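Local coordinates for kallikrein-10 (Homo sapiens, PDB 5LPE), which is a secreted serine-protease-family member of the kallikrein group, zymogen-like in structure and inhibited by zinc, with a tumor-suppressor role in breast and prostate cancer, at residues A[121-133]-A[144-156]. Residues are numbered along the deposited sequence; the frame is centred on the assembly and turned at random.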
loop_
_atom_site.group_PDB
_atom_site.type_symbol
_atom_site.label_atom_id
_atom_site.label_comp_id
_atom_site.label_asym_id
_atom_site.label_seq_id
_atom_site.Cartn_x
_atom_site.Cartn_y
_atom_site.Cartn_z
ATOM N N ALA A 121 -4.627 9.050 -10.859
ATOM C CA ALA A 121 -3.328 9.504 -11.307
ATOM C C ALA A 121 -3.071 8.971 -12.706
ATOM O O ALA A 121 -3.423 7.833 -13.027
ATOM C CB ALA A 121 -2.243 9.047 -10.338
ATOM N N GLN A 122 -2.521 9.823 -13.549
ATOM C CA GLN A 122 -2.319 9.475 -14.942
ATOM C C GLN A 122 -0.915 8.931 -15.190
ATOM O O GLN A 122 0.021 9.240 -14.445
ATOM C CB GLN A 122 -2.570 10.686 -15.829
ATOM C CG GLN A 122 -3.941 11.307 -15.605
ATOM C CD GLN A 122 -5.095 10.357 -15.901
ATOM O OE1 GLN A 122 -5.017 9.515 -16.799
ATOM N NE2 GLN A 122 -6.184 10.498 -15.146
ATOM N N PRO A 123 -0.752 8.121 -16.234
ATOM C CA PRO A 123 0.594 7.736 -16.661
ATOM C C PRO A 123 1.481 8.955 -16.850
ATOM O O PRO A 123 1.066 9.974 -17.399
ATOM C CB PRO A 123 0.349 7.000 -17.980
ATOM C CG PRO A 123 -1.027 6.449 -17.853
ATOM C CD PRO A 123 -1.803 7.450 -17.023
ATOM N N GLY A 124 2.707 8.851 -16.362
ATOM C CA GLY A 124 3.661 9.931 -16.410
ATOM C C GLY A 124 3.812 10.694 -15.116
ATOM O O GLY A 124 4.768 11.471 -14.986
ATOM N N ASP A 125 2.917 10.482 -14.150
ATOM C CA ASP A 125 2.987 11.202 -12.891
ATOM C C ASP A 125 4.137 10.653 -12.069
ATOM O O ASP A 125 4.425 9.456 -12.112
ATOM C CB ASP A 125 1.682 11.064 -12.103
ATOM C CG ASP A 125 0.514 11.741 -12.772
ATOM O OD1 ASP A 125 0.628 12.116 -13.953
ATOM O OD2 ASP A 125 -0.535 11.891 -12.115
ATOM N N GLN A 126 4.743 11.521 -11.289
ATOM C CA GLN A 126 5.794 11.114 -10.406
ATOM C C GLN A 126 5.194 10.838 -9.015
ATOM O O GLN A 126 4.638 11.672 -8.399
ATOM C CB GLN A 126 6.915 12.128 -10.424
ATOM C CG GLN A 126 7.876 11.885 -11.565
ATOM C CD GLN A 126 9.310 12.155 -11.199
ATOM O OE1 GLN A 126 10.120 11.259 -11.044
ATOM N NE2 GLN A 126 9.624 13.387 -11.052
ATOM N N CYS A 127 5.298 9.620 -8.551
ATOM C CA CYS A 127 4.714 9.179 -7.300
ATOM C C CYS A 127 5.839 8.668 -6.407
ATOM O O CYS A 127 7.011 8.734 -6.762
ATOM C CB CYS A 127 3.647 8.112 -7.568
ATOM S SG CYS A 127 2.333 8.658 -8.711
ATOM N N GLN A 128 5.476 8.178 -5.240
ATOM C CA GLN A 128 6.429 7.709 -4.265
ATOM C C GLN A 128 5.985 6.478 -3.526
ATOM O O GLN A 128 4.852 6.305 -3.269
ATOM C CB GLN A 128 6.647 8.792 -3.226
ATOM C CG GLN A 128 7.898 9.609 -3.369
ATOM C CD GLN A 128 8.608 9.904 -2.065
ATOM O OE1 GLN A 128 9.812 9.752 -1.971
ATOM N NE2 GLN A 128 7.884 10.378 -1.084
ATOM N N VAL A 129 6.934 5.635 -3.193
ATOM C CA VAL A 129 6.718 4.426 -2.415
ATOM C C VAL A 129 7.766 4.363 -1.316
ATOM O O VAL A 129 8.966 4.450 -1.596
ATOM C CB VAL A 129 6.775 3.163 -3.289
ATOM C CG1 VAL A 129 5.463 2.977 -3.993
ATOM C CG2 VAL A 129 7.930 3.296 -4.296
ATOM N N ALA A 130 7.309 4.198 -0.075
ATOM C CA ALA A 130 8.167 4.090 1.091
ATOM C C ALA A 130 8.145 2.653 1.591
ATOM O O ALA A 130 7.088 2.026 1.648
ATOM C CB ALA A 130 7.703 5.048 2.181
ATOM N N GLY A 131 9.297 2.130 1.964
ATOM C CA GLY A 131 9.353 0.741 2.385
ATOM C C GLY A 131 10.468 0.483 3.368
ATOM O O GLY A 131 11.492 1.175 3.378
ATOM N N TRP A 132 10.264 -0.540 4.197
ATOM C CA TRP A 132 11.209 -0.894 5.247
ATOM C C TRP A 132 12.306 -1.844 4.790
ATOM O O TRP A 132 13.336 -1.947 5.464
ATOM C CB TRP A 132 10.468 -1.543 6.415
ATOM C CG TRP A 132 9.775 -0.595 7.338
ATOM C CD1 TRP A 132 10.360 0.298 8.178
ATOM C CD2 TRP A 132 8.364 -0.491 7.560
ATOM N NE1 TRP A 132 9.403 0.970 8.900
ATOM C CE2 TRP A 132 8.168 0.502 8.539
ATOM C CE3 TRP A 132 7.247 -1.131 7.015
ATOM C CZ2 TRP A 132 6.905 0.871 8.986
ATOM C CZ3 TRP A 132 5.993 -0.761 7.456
ATOM C CH2 TRP A 132 5.831 0.230 8.436
ATOM N N GLY A 133 12.124 -2.533 3.669
ATOM C CA GLY A 133 13.110 -3.483 3.205
ATOM C C GLY A 133 12.758 -4.941 3.407
ATOM O O GLY A 133 13.534 -5.805 2.985
ATOM N N LYS A 144 14.907 -2.151 10.393
ATOM C CA LYS A 144 13.786 -1.337 9.935
ATOM C C LYS A 144 14.263 -0.086 9.201
ATOM O O LYS A 144 15.218 -0.144 8.417
ATOM C CB LYS A 144 12.876 -0.953 11.110
ATOM C CG LYS A 144 11.804 -1.987 11.448
ATOM C CD LYS A 144 10.449 -1.604 10.855
ATOM C CE LYS A 144 9.439 -2.735 10.954
ATOM N NZ LYS A 144 9.926 -3.918 10.188
ATOM N N GLY A 145 13.573 1.035 9.421
ATOM C CA GLY A 145 13.894 2.310 8.802
ATOM C C GLY A 145 13.353 2.374 7.386
ATOM O O GLY A 145 13.493 1.404 6.630
ATOM N N LEU A 146 12.849 3.530 6.970
ATOM C CA LEU A 146 12.096 3.634 5.728
ATOM C C LEU A 146 12.946 4.275 4.652
ATOM O O LEU A 146 13.662 5.249 4.904
ATOM C CB LEU A 146 10.820 4.458 5.900
ATOM C CG LEU A 146 9.585 3.789 6.507
ATOM C CD1 LEU A 146 8.436 4.785 6.688
ATOM C CD2 LEU A 146 9.155 2.621 5.650
ATOM N N THR A 147 12.832 3.750 3.448
ATOM C CA THR A 147 13.487 4.326 2.293
ATOM C C THR A 147 12.420 4.762 1.298
ATOM O O THR A 147 11.419 4.067 1.102
ATOM C CB THR A 147 14.470 3.315 1.673
ATOM O OG1 THR A 147 13.837 2.035 1.566
ATOM C CG2 THR A 147 15.709 3.179 2.553
ATOM N N CYS A 148 12.622 5.922 0.691
ATOM C CA CYS A 148 11.677 6.457 -0.276
ATOM C C CYS A 148 12.280 6.354 -1.667
ATOM O O CYS A 148 13.457 6.679 -1.861
ATOM C CB CYS A 148 11.329 7.909 0.042
ATOM S SG CYS A 148 10.074 8.218 1.338
ATOM N N SER A 149 11.473 5.893 -2.622
ATOM C CA SER A 149 11.858 5.754 -4.020
ATOM C C SER A 149 10.760 6.383 -4.860
ATOM O O SER A 149 9.570 6.140 -4.617
ATOM C CB SER A 149 12.045 4.292 -4.431
ATOM O OG SER A 149 12.654 3.523 -3.410
ATOM N N SER A 150 11.155 7.206 -5.824
ATOM C CA SER A 150 10.195 7.811 -6.725
ATOM C C SER A 150 9.825 6.823 -7.816
ATOM O O SER A 150 10.588 5.924 -8.170
ATOM C CB SER A 150 10.742 9.115 -7.317
ATOM O OG SER A 150 12.030 8.897 -7.851
ATOM N N ILE A 151 8.614 6.963 -8.319
ATOM C CA ILE A 151 8.049 5.959 -9.205
ATOM C C ILE A 151 7.254 6.689 -10.261
ATOM O O ILE A 151 6.661 7.738 -9.992
ATOM C CB ILE A 151 7.194 4.922 -8.409
ATOM C CG1 ILE A 151 7.616 3.494 -8.743
ATOM C CG2 ILE A 151 5.736 5.114 -8.694
ATOM C CD1 ILE A 151 7.220 2.458 -7.707
ATOM N N THR A 152 7.224 6.102 -11.447
ATOM C CA THR A 152 6.566 6.690 -12.605
ATOM C C THR A 152 5.377 5.839 -12.995
ATOM O O THR A 152 5.537 4.658 -13.291
ATOM C CB THR A 152 7.533 6.822 -13.788
ATOM O OG1 THR A 152 8.673 7.606 -13.387
ATOM C CG2 THR A 152 6.847 7.465 -14.977
ATOM N N ILE A 153 4.188 6.428 -12.985
ATOM C CA ILE A 153 3.029 5.670 -13.432
ATOM C C ILE A 153 3.233 5.330 -14.901
ATOM O O ILE A 153 3.508 6.207 -15.725
ATOM C CB ILE A 153 1.724 6.451 -13.216
ATOM C CG1 ILE A 153 1.545 6.878 -11.757
ATOM C CG2 ILE A 153 0.539 5.617 -13.693
ATOM C CD1 ILE A 153 1.361 5.745 -10.805
ATOM N N LEU A 154 3.138 4.058 -15.224
ATOM C CA LEU A 154 3.164 3.609 -16.599
ATOM C C LEU A 154 1.737 3.436 -17.079
ATOM O O LEU A 154 0.775 3.557 -16.318
ATOM C CB LEU A 154 3.948 2.306 -16.731
ATOM C CG LEU A 154 5.370 2.336 -16.178
ATOM C CD1 LEU A 154 6.049 1.002 -16.456
ATOM C CD2 LEU A 154 6.152 3.505 -16.779
ATOM N N SER A 155 1.597 3.049 -18.302
ATOM C CA SER A 155 0.212 3.015 -18.693
ATOM C C SER A 155 -0.270 1.575 -18.776
ATOM O O SER A 155 0.538 0.664 -18.984
ATOM C CB SER A 155 0.042 3.690 -20.052
ATOM O OG SER A 155 1.145 3.368 -20.869
ATOM N N PRO A 156 -1.591 1.329 -18.625
ATOM C CA PRO A 156 -2.078 -0.057 -18.539
ATOM C C PRO A 156 -1.944 -0.790 -19.863
ATOM O O PRO A 156 -2.867 -1.464 -20.328
ATOM C CB PRO A 156 -3.557 0.123 -18.157
ATOM C CG PRO A 156 -3.916 1.542 -18.580
ATOM C CD PRO A 156 -2.663 2.316 -18.382
#
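Cys-127 and Ile-151, Val-129 and Ser-149, and Gly-131 and Thr-147 face each other as the hydrogen-bonded pairs of an antiparallel ladder, each exchanging two backbone bonds, as from Val-129 N to Ser-149 O (3.0 Å). The axes of strands 126-131 and 147-153 come within 4.3 Å, and their directions differ by 138°, about 40° short of antiparallel. Ahead of strand 126-131, a type II turn from Gln-122 to Asp-125 extends the pairing: Gly-124 N donates to Ile-153 O (2.8 Å), and Ile-153 N to Asp-125 O.

Apolar contacts line the face bearing Cys-127, Val-129 and Ile-151. Val-129 CG2 meets Ile-151 CD1 at 3.6 Å, the two side chains crossing at about a right angle, and Leu-191 of strand 190-193 covers both. Cys-127 SG, turned anti to its carbonyl carbon (chi1 -56°), lies 3.6 Å from Ile-153 CG1 and forms a disulfide with Cys-193. On the other face, Ala-130 CB touches the sulfur of Cys-148, which is bonded to Cys-10.

Pi contacts close the far end. Leu-146 CD2 sits 3.5 Å from the centroid of the five-membered ring of Trp-132, almost on its normal, while Lys-144 CD covers the opposite face and Lys-144 NZ makes a cation-pi contact 4.6 Å from the same centroid; this lysine is poorly ordered. With an alanine at Trp-132, Leu-146 CD2 and the Lys-144 chain would probably lose the indole that each covers from its own side, leaving the hairpin end less firmly held.

Backbone bonds thus set the register of this first hairpin of the C-terminal chymotrypsin-fold barrel, while disulfides on both faces tie it covalently to strand 190-193 and the N-terminal segment.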